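Sulfur oxidation protein SOXB (Thermus thermophilus, PDB 2WDD) hydrolyses a sulfur-sulfur bond in the Sox sulfur oxidation pathway and carries a pair of manganese ions. Local coordinates at residues T376-W381 against P544-K549; L370-D375 against Y555-V560; V398-A403 against S467-L472; M47-L52 against Y64-A69. One frame throughout, in Å; residues are numbered along the deposited sequence.

Interaction 1 (T376-W381 against P544-K549)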
# COMPACT_ATOMS: atom_id res chain seq x y z
N THR A 376 -12.04 3.83 -2.79
CA THR A 376 -12.20 4.93 -1.84
C THR A 376 -13.21 4.58 -0.74
O THR A 376 -13.01 4.94 0.43
CB THR A 376 -12.69 6.20 -2.56
OG1 THR A 376 -11.75 6.55 -3.58
CG2 THR A 376 -12.84 7.37 -1.56
N LEU A 377 -14.31 3.95 -1.12
CA LEU A 377 -15.45 3.79 -0.23
C LEU A 377 -15.95 2.41 0.14
O LEU A 377 -16.57 2.26 1.21
CB LEU A 377 -16.65 4.54 -0.83
CG LEU A 377 -16.40 6.02 -1.17
CD1 LEU A 377 -17.60 6.56 -1.93
CD2 LEU A 377 -16.16 6.82 0.12
N TYR A 378 -15.84 1.46 -0.78
CA TYR A 378 -16.51 0.19 -0.58
C TYR A 378 -15.78 -0.94 -1.29
O TYR A 378 -15.23 -0.76 -2.37
CB TYR A 378 -17.93 0.30 -1.17
CG TYR A 378 -18.63 -1.04 -1.33
CD1 TYR A 378 -19.37 -1.58 -0.29
CD2 TYR A 378 -18.54 -1.75 -2.52
CE1 TYR A 378 -19.95 -2.83 -0.41
CE2 TYR A 378 -19.12 -3.01 -2.65
CZ TYR A 378 -19.84 -3.53 -1.59
OH TYR A 378 -20.42 -4.78 -1.71
N SER A 379 -15.79 -2.12 -0.69
CA SER A 379 -15.19 -3.28 -1.33
C SER A 379 -15.95 -4.56 -0.98
O SER A 379 -16.59 -4.65 0.06
CB SER A 379 -13.71 -3.43 -0.97
OG SER A 379 -13.57 -4.09 0.28
N THR A 380 -15.86 -5.58 -1.83
CA THR A 380 -16.55 -6.83 -1.52
C THR A 380 -15.86 -7.58 -0.39
O THR A 380 -16.53 -8.26 0.40
CB THR A 380 -16.72 -7.72 -2.75
OG1 THR A 380 -15.45 -7.85 -3.39
CG2 THR A 380 -17.75 -7.11 -3.71
N TRP A 381 -14.53 -7.46 -0.30
CA TRP A 381 -13.83 -8.10 0.81
C TRP A 381 -14.31 -7.49 2.13
O TRP A 381 -14.61 -8.22 3.07
CB TRP A 381 -12.30 -7.95 0.71
CG TRP A 381 -11.63 -8.31 2.02
CD1 TRP A 381 -11.15 -7.45 2.96
CD2 TRP A 381 -11.56 -9.63 2.61
NE1 TRP A 381 -10.72 -8.15 4.07
CE2 TRP A 381 -10.95 -9.49 3.87
CE3 TRP A 381 -11.88 -10.92 2.15
CZ2 TRP A 381 -10.69 -10.58 4.71
CZ3 TRP A 381 -11.63 -12.00 2.98
CH2 TRP A 381 -11.04 -11.83 4.24
N PRO A 544 -21.30 -7.13 -5.25
CA PRO A 544 -21.09 -5.72 -4.92
C PRO A 544 -22.41 -4.99 -4.75
O PRO A 544 -23.21 -4.90 -5.68
CB PRO A 544 -20.34 -5.16 -6.15
CG PRO A 544 -20.00 -6.33 -6.99
CD PRO A 544 -20.93 -7.44 -6.63
N GLU A 545 -22.61 -4.45 -3.56
CA GLU A 545 -23.80 -3.67 -3.28
C GLU A 545 -23.36 -2.45 -2.47
O GLU A 545 -23.48 -2.40 -1.25
CB GLU A 545 -24.86 -4.51 -2.58
CG GLU A 545 -25.46 -5.56 -3.51
CD GLU A 545 -26.60 -6.34 -2.89
OE1 GLU A 545 -26.43 -6.85 -1.77
OE2 GLU A 545 -27.66 -6.46 -3.54
N PRO A 546 -22.77 -1.48 -3.16
CA PRO A 546 -22.26 -0.28 -2.48
C PRO A 546 -23.30 0.36 -1.59
O PRO A 546 -24.48 0.44 -1.94
CB PRO A 546 -21.89 0.66 -3.63
CG PRO A 546 -21.80 -0.19 -4.84
CD PRO A 546 -22.70 -1.37 -4.63
N ASN A 547 -22.85 0.86 -0.45
CA ASN A 547 -23.75 1.47 0.52
C ASN A 547 -23.60 2.99 0.52
O ASN A 547 -24.04 3.66 1.46
CB ASN A 547 -23.43 0.94 1.91
CG ASN A 547 -22.01 1.28 2.34
OD1 ASN A 547 -21.08 1.28 1.52
ND2 ASN A 547 -21.85 1.61 3.62
N VAL A 548 -22.97 3.53 -0.51
CA VAL A 548 -22.75 4.96 -0.60
C VAL A 548 -23.14 5.51 -1.96
O VAL A 548 -22.84 4.90 -2.98
CB VAL A 548 -21.28 5.34 -0.27
CG1 VAL A 548 -21.16 6.84 -0.01
CG2 VAL A 548 -20.76 4.55 0.91
N LYS A 549 -23.79 6.66 -1.95
CA LYS A 549 -24.17 7.37 -3.17
C LYS A 549 -23.23 8.58 -3.22
O LYS A 549 -23.12 9.31 -2.23
CB LYS A 549 -25.63 7.82 -3.07
CG LYS A 549 -26.07 8.83 -4.11
CD LYS A 549 -27.59 8.99 -4.09
CE LYS A 549 -28.01 10.45 -4.12
NZ LYS A 549 -29.49 10.61 -4.06
O HOH W 1 -18.57 0.88 2.43
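Y378 lays one face of its ring on P546. P546 CA sits over the ring centre, 3.8 Å from the Y378 centroid and 7° off the ring normal, a CH-pi contact. At the hydroxyl end of the ring, E545 N donates a hydrogen bond of 2.9 Å to Y378 OH. It is nearly straight, with an angle of 170° at the hydrogen. P544 CA comes to the ring edge, near its plane, 3.4 Å from Y378 OH. N547 OD1 approaches obliquely, 3.8 Å from Y378 CD1. One tyrosine therefore meets four consecutive residues. Its CB points toward this loop, and CG is anti to the backbone N (chi1 167°).

Smaller contacts flank the ring. T380 CG2 packs 3.8 Å from P544 CA. L377 CD1 lies 4.1 Å from V548 CG1, with the two side chains at about a right angle. A water donates to both L377 O and N547 OD1.

Further out, Y378 OH has a second hydrogen-bond partner in Q383 OE1 of helix 380-392, and N547 ND2 is held by L472 O. S379 takes the N-cap position of that helix. An alanine in place of Y378 would probably leave E545 N and Q383 OE1 without their shared hydroxyl and open a gap under P546 CA.

The contact is structural, joining the start of helix 380-392 to the approach to strand 548-550. P544 and P546 have no N-H to give. One tyrosine hydroxyl accepts from E545 N and is bonded to Q383 OE1, while the ring face takes the CA of P546.

Interaction 2 (L370-D375 against Y555-V560); sequences LLYKRD and YRLPEV
The C-terminal tail Y555-V560 runs back along L370-D375, the loop that leads to helix 380-392 in the 5'-nucleotidase C-terminal domain. The two runs point in nearly opposite directions, 157° apart, but neither is a regular strand. L370 N donates to V560 O at 2.9 Å. Beside this bond L370 CB packs 3.7 Å from V560 CB.

In the middle, Y372 and P558 meet tip to tip. Y372 CE2 is 3.5 Å from P558 CG. Y372 CB points toward the tail, with CG between the backbone N and the carbonyl carbon (chi1 60°). L557 CD2 reaches Y372 OH from the side, the two side chains crossing at about a right angle.

At the other end Y555 OH donates to D375 OD2 at 2.6 Å. The hydroxyl stands above the carboxylate plane, and the carboxylate and ring planes are 82° apart. D375 OD2 also accepts from L377 N and Y378 N, and D375 OD1 is held by N51 ND2. Such a set of donors would probably favour the charged carboxylate. V560 also packs on P544, in the loop before strand 548-550. Between the two tyrosines a single water donates to Y555 OH at 2.7 Å and lies 2.6 Å from Y372 OH, in the plane of the Y372 ring at its edge.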
# COMPACT_ATOMS: atom_id res chain seq x y z
N LEU A 370 -15.70 -12.34 -7.14
CA LEU A 370 -14.50 -11.56 -6.88
C LEU A 370 -14.52 -10.84 -5.55
O LEU A 370 -15.43 -10.06 -5.28
CB LEU A 370 -14.39 -10.48 -7.96
CG LEU A 370 -13.08 -9.68 -7.97
CD1 LEU A 370 -11.92 -10.58 -8.35
CD2 LEU A 370 -13.21 -8.49 -8.93
N LEU A 371 -13.49 -11.06 -4.74
CA LEU A 371 -13.33 -10.35 -3.47
C LEU A 371 -12.14 -9.40 -3.65
O LEU A 371 -11.00 -9.84 -3.85
CB LEU A 371 -13.05 -11.33 -2.32
CG LEU A 371 -14.22 -12.25 -1.97
CD1 LEU A 371 -13.79 -13.28 -0.92
CD2 LEU A 371 -15.41 -11.40 -1.46
N TYR A 372 -12.42 -8.10 -3.65
CA TYR A 372 -11.36 -7.10 -3.80
C TYR A 372 -11.41 -6.17 -2.59
O TYR A 372 -12.44 -6.07 -1.92
CB TYR A 372 -11.52 -6.30 -5.11
CG TYR A 372 -12.83 -5.53 -5.22
CD1 TYR A 372 -12.91 -4.20 -4.84
CD2 TYR A 372 -13.98 -6.15 -5.71
CE1 TYR A 372 -14.09 -3.48 -4.98
CE2 TYR A 372 -15.16 -5.45 -5.83
CZ TYR A 372 -15.23 -4.12 -5.44
OH TYR A 372 -16.40 -3.41 -5.57
N LYS A 373 -10.30 -5.51 -2.33
CA LYS A 373 -10.15 -4.66 -1.16
C LYS A 373 -10.06 -3.16 -1.43
O LYS A 373 -10.63 -2.35 -0.70
CB LYS A 373 -8.89 -5.07 -0.40
CG LYS A 373 -8.46 -4.09 0.69
CD LYS A 373 -9.32 -4.27 1.94
CE LYS A 373 -9.04 -3.21 3.01
NZ LYS A 373 -9.61 -3.65 4.33
N ARG A 374 -9.30 -2.77 -2.45
CA ARG A 374 -9.05 -1.36 -2.70
C ARG A 374 -10.19 -0.58 -3.34
O ARG A 374 -10.78 -1.04 -4.32
CB ARG A 374 -7.76 -1.16 -3.48
CG ARG A 374 -6.51 -1.59 -2.73
CD ARG A 374 -5.42 -0.54 -2.84
NE ARG A 374 -5.94 0.80 -2.60
CZ ARG A 374 -5.58 1.88 -3.30
NH1 ARG A 374 -6.11 3.06 -3.01
NH2 ARG A 374 -4.67 1.78 -4.26
N ASP A 375 -10.47 0.59 -2.79
CA ASP A 375 -11.50 1.50 -3.29
C ASP A 375 -11.60 2.67 -2.33
O ASP A 375 -11.33 2.52 -1.14
CB ASP A 375 -12.87 0.81 -3.36
CG ASP A 375 -13.92 1.69 -4.05
OD1 ASP A 375 -13.77 1.88 -5.27
OD2 ASP A 375 -14.83 2.24 -3.38
N TYR A 555 -20.17 6.24 -9.54
CA TYR A 555 -19.50 5.26 -8.70
C TYR A 555 -19.36 3.97 -9.50
O TYR A 555 -20.34 3.44 -10.01
CB TYR A 555 -20.29 5.02 -7.41
CG TYR A 555 -19.54 4.11 -6.49
CD1 TYR A 555 -18.45 4.58 -5.76
CD2 TYR A 555 -19.75 2.74 -6.53
CE1 TYR A 555 -17.67 3.72 -4.99
CE2 TYR A 555 -18.98 1.87 -5.76
CZ TYR A 555 -17.93 2.37 -5.00
OH TYR A 555 -17.13 1.52 -4.28
N ARG A 556 -18.12 3.51 -9.67
CA ARG A 556 -17.88 2.34 -10.53
C ARG A 556 -17.68 1.04 -9.78
O ARG A 556 -17.15 1.01 -8.68
CB ARG A 556 -16.66 2.59 -11.43
CG ARG A 556 -16.77 3.84 -12.29
CD ARG A 556 -17.87 3.67 -13.33
NE ARG A 556 -17.63 2.49 -14.16
CZ ARG A 556 -16.81 2.47 -15.21
NH1 ARG A 556 -16.18 3.58 -15.58
NH2 ARG A 556 -16.62 1.35 -15.89
N LEU A 557 -18.04 -0.06 -10.45
CA LEU A 557 -17.84 -1.39 -9.92
C LEU A 557 -17.18 -2.27 -10.96
O LEU A 557 -17.42 -2.14 -12.17
CB LEU A 557 -19.17 -2.03 -9.54
CG LEU A 557 -19.89 -1.45 -8.32
CD1 LEU A 557 -21.29 -2.06 -8.24
CD2 LEU A 557 -19.10 -1.74 -7.04
N PRO A 558 -16.39 -3.24 -10.50
CA PRO A 558 -15.78 -4.16 -11.46
C PRO A 558 -16.75 -5.29 -11.79
O PRO A 558 -17.81 -5.41 -11.18
CB PRO A 558 -14.62 -4.76 -10.66
CG PRO A 558 -15.18 -4.80 -9.25
CD PRO A 558 -15.97 -3.52 -9.11
N GLU A 559 -16.36 -6.14 -12.74
CA GLU A 559 -17.13 -7.33 -13.08
C GLU A 559 -16.66 -8.39 -12.10
O GLU A 559 -15.47 -8.68 -12.02
CB GLU A 559 -16.82 -7.78 -14.51
CG GLU A 559 -17.33 -9.17 -14.85
CD GLU A 559 -18.84 -9.27 -14.75
OE1 GLU A 559 -19.53 -8.48 -15.43
OE2 GLU A 559 -19.33 -10.13 -13.99
N VAL A 560 -17.58 -8.92 -11.30
CA VAL A 560 -17.22 -9.88 -10.27
C VAL A 560 -17.36 -11.36 -10.58
O VAL A 560 -17.14 -12.19 -9.70
CB VAL A 560 -17.86 -9.53 -8.92
CG1 VAL A 560 -17.54 -8.08 -8.54
CG2 VAL A 560 -19.36 -9.75 -8.99
O HOH W 2 -16.00 -0.85 -5.02

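Interaction 3 (V398-A403 against S467-L472)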
# COMPACT_ATOMS: atom_id res chain seq x y z
N VAL A 398 -23.20 -1.89 13.39
CA VAL A 398 -22.32 -1.32 12.38
C VAL A 398 -20.92 -1.90 12.56
O VAL A 398 -20.41 -1.98 13.68
CB VAL A 398 -22.30 0.22 12.45
CG1 VAL A 398 -23.61 0.80 11.92
CG2 VAL A 398 -22.02 0.70 13.87
N VAL A 399 -20.28 -2.28 11.46
CA VAL A 399 -18.92 -2.81 11.51
C VAL A 399 -18.02 -1.87 10.74
O VAL A 399 -18.21 -1.69 9.53
CB VAL A 399 -18.82 -4.22 10.91
CG1 VAL A 399 -17.39 -4.74 10.99
CG2 VAL A 399 -19.83 -5.19 11.57
N PHE A 400 -17.03 -1.28 11.42
CA PHE A 400 -16.08 -0.37 10.77
C PHE A 400 -14.83 -1.14 10.37
O PHE A 400 -14.10 -1.62 11.23
CB PHE A 400 -15.67 0.76 11.73
CG PHE A 400 -16.77 1.72 12.05
CD1 PHE A 400 -16.82 2.97 11.44
CD2 PHE A 400 -17.74 1.41 12.99
CE1 PHE A 400 -17.81 3.88 11.75
CE2 PHE A 400 -18.74 2.32 13.30
CZ PHE A 400 -18.79 3.55 12.67
N SER A 401 -14.59 -1.23 9.06
CA SER A 401 -13.41 -1.92 8.54
C SER A 401 -12.39 -0.89 8.09
O SER A 401 -12.75 0.12 7.47
CB SER A 401 -13.80 -2.81 7.35
OG SER A 401 -14.51 -3.96 7.77
N PRO A 402 -11.11 -1.14 8.38
CA PRO A 402 -10.03 -0.21 8.04
C PRO A 402 -9.75 -0.20 6.54
O PRO A 402 -9.52 -1.25 5.92
CB PRO A 402 -8.83 -0.77 8.81
CG PRO A 402 -9.09 -2.26 8.85
CD PRO A 402 -10.61 -2.40 8.95
N ALA A 403 -9.71 1.00 5.98
CA ALA A 403 -9.49 1.17 4.55
C ALA A 403 -8.01 1.20 4.18
O ALA A 403 -7.56 2.13 3.51
CB ALA A 403 -10.19 2.42 4.06
N SER A 467 -13.05 4.47 5.78
CA SER A 467 -13.49 3.29 6.52
C SER A 467 -14.80 2.78 5.92
O SER A 467 -15.68 3.58 5.57
CB SER A 467 -13.72 3.67 7.98
OG SER A 467 -14.22 2.58 8.74
N ARG A 468 -14.93 1.46 5.82
CA ARG A 468 -16.14 0.84 5.29
C ARG A 468 -17.03 0.48 6.47
O ARG A 468 -16.57 -0.15 7.41
CB ARG A 468 -15.80 -0.41 4.48
CG ARG A 468 -14.95 -0.13 3.24
CD ARG A 468 -13.46 0.06 3.57
NE ARG A 468 -12.67 -0.27 2.38
CZ ARG A 468 -12.38 0.58 1.40
NH1 ARG A 468 -12.69 1.88 1.49
NH2 ARG A 468 -11.74 0.13 0.33
N VAL A 469 -18.28 0.92 6.43
CA VAL A 469 -19.18 0.69 7.55
C VAL A 469 -20.35 -0.18 7.15
O VAL A 469 -21.33 0.28 6.56
CB VAL A 469 -19.66 2.00 8.19
CG1 VAL A 469 -20.27 1.70 9.56
CG2 VAL A 469 -18.49 2.99 8.32
N PHE A 470 -20.22 -1.46 7.44
CA PHE A 470 -21.27 -2.41 7.10
C PHE A 470 -22.41 -2.23 8.09
O PHE A 470 -22.19 -2.22 9.30
CB PHE A 470 -20.73 -3.83 7.16
CG PHE A 470 -21.71 -4.85 6.67
CD1 PHE A 470 -22.16 -4.83 5.36
CD2 PHE A 470 -22.18 -5.83 7.52
CE1 PHE A 470 -23.08 -5.76 4.92
CE2 PHE A 470 -23.10 -6.78 7.08
CZ PHE A 470 -23.54 -6.74 5.78
N GLY A 471 -23.63 -2.09 7.57
CA GLY A 471 -24.81 -1.87 8.40
C GLY A 471 -25.34 -0.46 8.27
O GLY A 471 -26.39 -0.11 8.81
N LEU A 472 -24.61 0.37 7.54
CA LEU A 472 -24.96 1.76 7.35
C LEU A 472 -24.96 2.10 5.86
O LEU A 472 -24.31 1.41 5.05
CB LEU A 472 -23.91 2.60 8.11
CG LEU A 472 -23.70 4.09 7.90
CD1 LEU A 472 -23.06 4.67 9.15
CD2 LEU A 472 -22.81 4.31 6.69
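F400 and V469 lie side by side and point the same way, on one face of an antiparallel strand pair. V469 CG1, anti to the backbone N (chi1 -164°), stands over the centre of the F400 ring, 3.9 Å from its centroid, a CH-pi contact. V469 CG2 is 3.5 Å from F400 CD1. S467 OG lies at the F400 edge, in the ring plane. It donates to S401 O at 3.1 Å from above the carbonyl plane, and S401 O also accepts from R468 N. An alanine in place of F400 would probably leave V469 CG1 without its aromatic face and open a gap there.

The opposite face carries V399, S401, R468 and F470. Here A403 CB lies over the R468 guanidinium, 3.6 Å from NH1. R468 NE makes a salt bridge with D382.

F400 and V469 are a non-hydrogen-bonded pair, flanked by the hydrogen-bonded pairs V399-F470 and S401-R468. The strand ends in a type II turn that runs from V469 to L472.

Strand 501-507 runs parallel on the other side of 398-401. Helix 439-453 covers the F400 face through V445, and helix 380-392 covers the V399 face through V389.

Interaction 4 (M47-L52 against Y64-A69)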
# COMPACT_ATOMS: atom_id res chain seq x y z
N MET A 47 -6.07 -6.46 -7.66
CA MET A 47 -6.77 -5.54 -8.55
C MET A 47 -6.67 -4.11 -8.06
O MET A 47 -6.81 -3.84 -6.86
CB MET A 47 -8.25 -5.93 -8.62
CG MET A 47 -9.04 -5.14 -9.64
SD MET A 47 -10.79 -5.57 -9.61
CE MET A 47 -11.33 -4.44 -8.33
N GLU A 48 -6.49 -3.18 -9.00
CA GLU A 48 -6.48 -1.77 -8.65
C GLU A 48 -7.89 -1.33 -8.27
O GLU A 48 -8.88 -1.98 -8.60
CB GLU A 48 -5.95 -0.92 -9.81
CG GLU A 48 -4.48 -1.22 -10.11
CD GLU A 48 -3.56 -0.87 -8.94
OE1 GLU A 48 -3.68 0.24 -8.39
OE2 GLU A 48 -2.75 -1.73 -8.55
N PRO A 49 -8.00 -0.19 -7.57
CA PRO A 49 -9.31 0.27 -7.11
C PRO A 49 -10.25 0.65 -8.23
O PRO A 49 -9.85 1.30 -9.19
CB PRO A 49 -8.99 1.52 -6.29
CG PRO A 49 -7.63 1.96 -6.75
CD PRO A 49 -6.91 0.67 -7.09
N PRO A 50 -11.54 0.36 -8.06
CA PRO A 50 -12.50 0.81 -9.07
C PRO A 50 -12.75 2.33 -8.94
O PRO A 50 -13.17 2.97 -9.91
CB PRO A 50 -13.78 0.02 -8.75
CG PRO A 50 -13.37 -1.07 -7.82
CD PRO A 50 -12.09 -0.66 -7.15
N ASN A 51 -12.48 2.90 -7.76
CA ASN A 51 -12.68 4.34 -7.58
C ASN A 51 -11.58 4.94 -6.74
O ASN A 51 -11.14 4.34 -5.75
CB ASN A 51 -14.00 4.66 -6.86
CG ASN A 51 -15.20 4.06 -7.55
OD1 ASN A 51 -15.81 4.69 -8.43
ND2 ASN A 51 -15.54 2.84 -7.17
N LEU A 52 -11.15 6.13 -7.16
CA LEU A 52 -10.20 6.96 -6.41
C LEU A 52 -10.82 8.35 -6.46
O LEU A 52 -10.47 9.19 -7.29
CB LEU A 52 -8.80 6.94 -7.01
CG LEU A 52 -7.99 5.66 -6.78
CD1 LEU A 52 -6.69 5.72 -7.59
CD2 LEU A 52 -7.67 5.52 -5.28
N TYR A 64 -5.19 9.60 -8.77
CA TYR A 64 -6.65 9.66 -8.80
C TYR A 64 -7.23 9.10 -10.11
O TYR A 64 -8.39 9.36 -10.43
CB TYR A 64 -7.13 11.10 -8.59
CG TYR A 64 -6.78 11.65 -7.22
CD1 TYR A 64 -7.50 11.28 -6.10
CD2 TYR A 64 -5.68 12.49 -7.05
CE1 TYR A 64 -7.18 11.77 -4.84
CE2 TYR A 64 -5.36 13.00 -5.81
CZ TYR A 64 -6.10 12.63 -4.71
OH TYR A 64 -5.77 13.12 -3.47
N LEU A 65 -6.43 8.32 -10.83
CA LEU A 65 -6.86 7.73 -12.09
C LEU A 65 -7.19 6.26 -11.88
O LEU A 65 -6.43 5.52 -11.26
CB LEU A 65 -5.76 7.87 -13.15
CG LEU A 65 -5.29 9.29 -13.42
CD1 LEU A 65 -3.98 9.25 -14.21
CD2 LEU A 65 -6.35 10.06 -14.19
N THR A 66 -8.31 5.83 -12.46
CA THR A 66 -8.74 4.44 -12.38
C THR A 66 -9.43 4.05 -13.69
O THR A 66 -9.64 4.89 -14.59
CB THR A 66 -9.78 4.26 -11.25
OG1 THR A 66 -10.91 5.11 -11.51
CG2 THR A 66 -9.17 4.57 -9.87
N GLY A 67 -9.78 2.78 -13.79
CA GLY A 67 -10.60 2.27 -14.88
C GLY A 67 -10.13 2.63 -16.27
O GLY A 67 -8.96 2.48 -16.60
N GLU A 68 -11.06 3.05 -17.12
CA GLU A 68 -10.69 3.36 -18.50
C GLU A 68 -9.80 4.59 -18.58
O GLU A 68 -8.92 4.70 -19.45
CB GLU A 68 -11.95 3.54 -19.36
CG GLU A 68 -12.91 2.36 -19.29
CD GLU A 68 -13.95 2.43 -18.17
OE1 GLU A 68 -13.82 3.27 -17.24
OE2 GLU A 68 -14.88 1.58 -18.18
N ALA A 69 -10.07 5.54 -17.69
CA ALA A 69 -9.33 6.80 -17.67
C ALA A 69 -7.83 6.61 -17.49
O ALA A 69 -7.05 7.31 -18.12
CB ALA A 69 -9.89 7.74 -16.60
O HOH W 3 -8.53 1.06 -11.63
O HOH W 4 -13.12 4.23 -13.01
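The Y64 ring takes L52 O at its edge, in the ring plane, with Y64 CD1 3.8 Å from that oxygen. N51 CB points away from this contact, and its ND2 bonds to D375 OD1 and R556 O. The contact itself rests on T66 and L52, whose side chains cross obliquely.

T66 CG2 touches both a carbonyl and a leucine. It is 3.4 Å from P49 O and 3.5 Å from L52 CG, the latter tighter than a usual carbon-carbon contact. CG2 is anti to the carbonyl carbon of T66, while OG1 (chi1 59°) lies on the side of P50 O. L52 CD1 continues past the methyl and comes 3.7 Å from L65 O.

No direct hydrogen bond joins the two segments. Waters do this work. One donates to P49 O at 2.8 Å and accepts from G67 N at 3.0 Å. It thereby serves a backbone carbonyl and a backbone N-H near the start of the helix. A second lies 2.8 Å from T66 OG1 and gives a weak bond to P50 O. G67 has positive phi, and a CB on it would be crowded by E68 OE1.

The P49 side chain is about 7 Å from that of H288, a manganese ligand, and about 12 Å from a bound manganese ion. P49 is thus near a metal ligand, though the contact includes none of the manganese ligands. It joins the loop after strand 29-34 to the beginning of helix 67-74. L65 packs on I70, Y73 and Y74 of that helix, and E68 holds R556 of the C-terminal tail in a salt bridge.

In the fold
From the N terminus, interaction 4 comes first and closes a short loop of 11 residues at the start of helix 67-74. The other three open much later. Interaction 2 opens at 370-375, interaction 1 at 376-381 and interaction 3 at 398-403. They close in reverse order, at 467-472, 544-549 and 555-560. Interaction 3 thus nests within interaction 1, and interaction 1 within interaction 2. None cross. N51 ties interaction 4 to interactions 2 and 1, through D375 and T376. R468 links interaction 3 to the same loop through D375 O. Interactions 3 and 4 do not touch. All four contacts together join the C-terminal tail and the N-terminal loop to the region leading into helix 380-392.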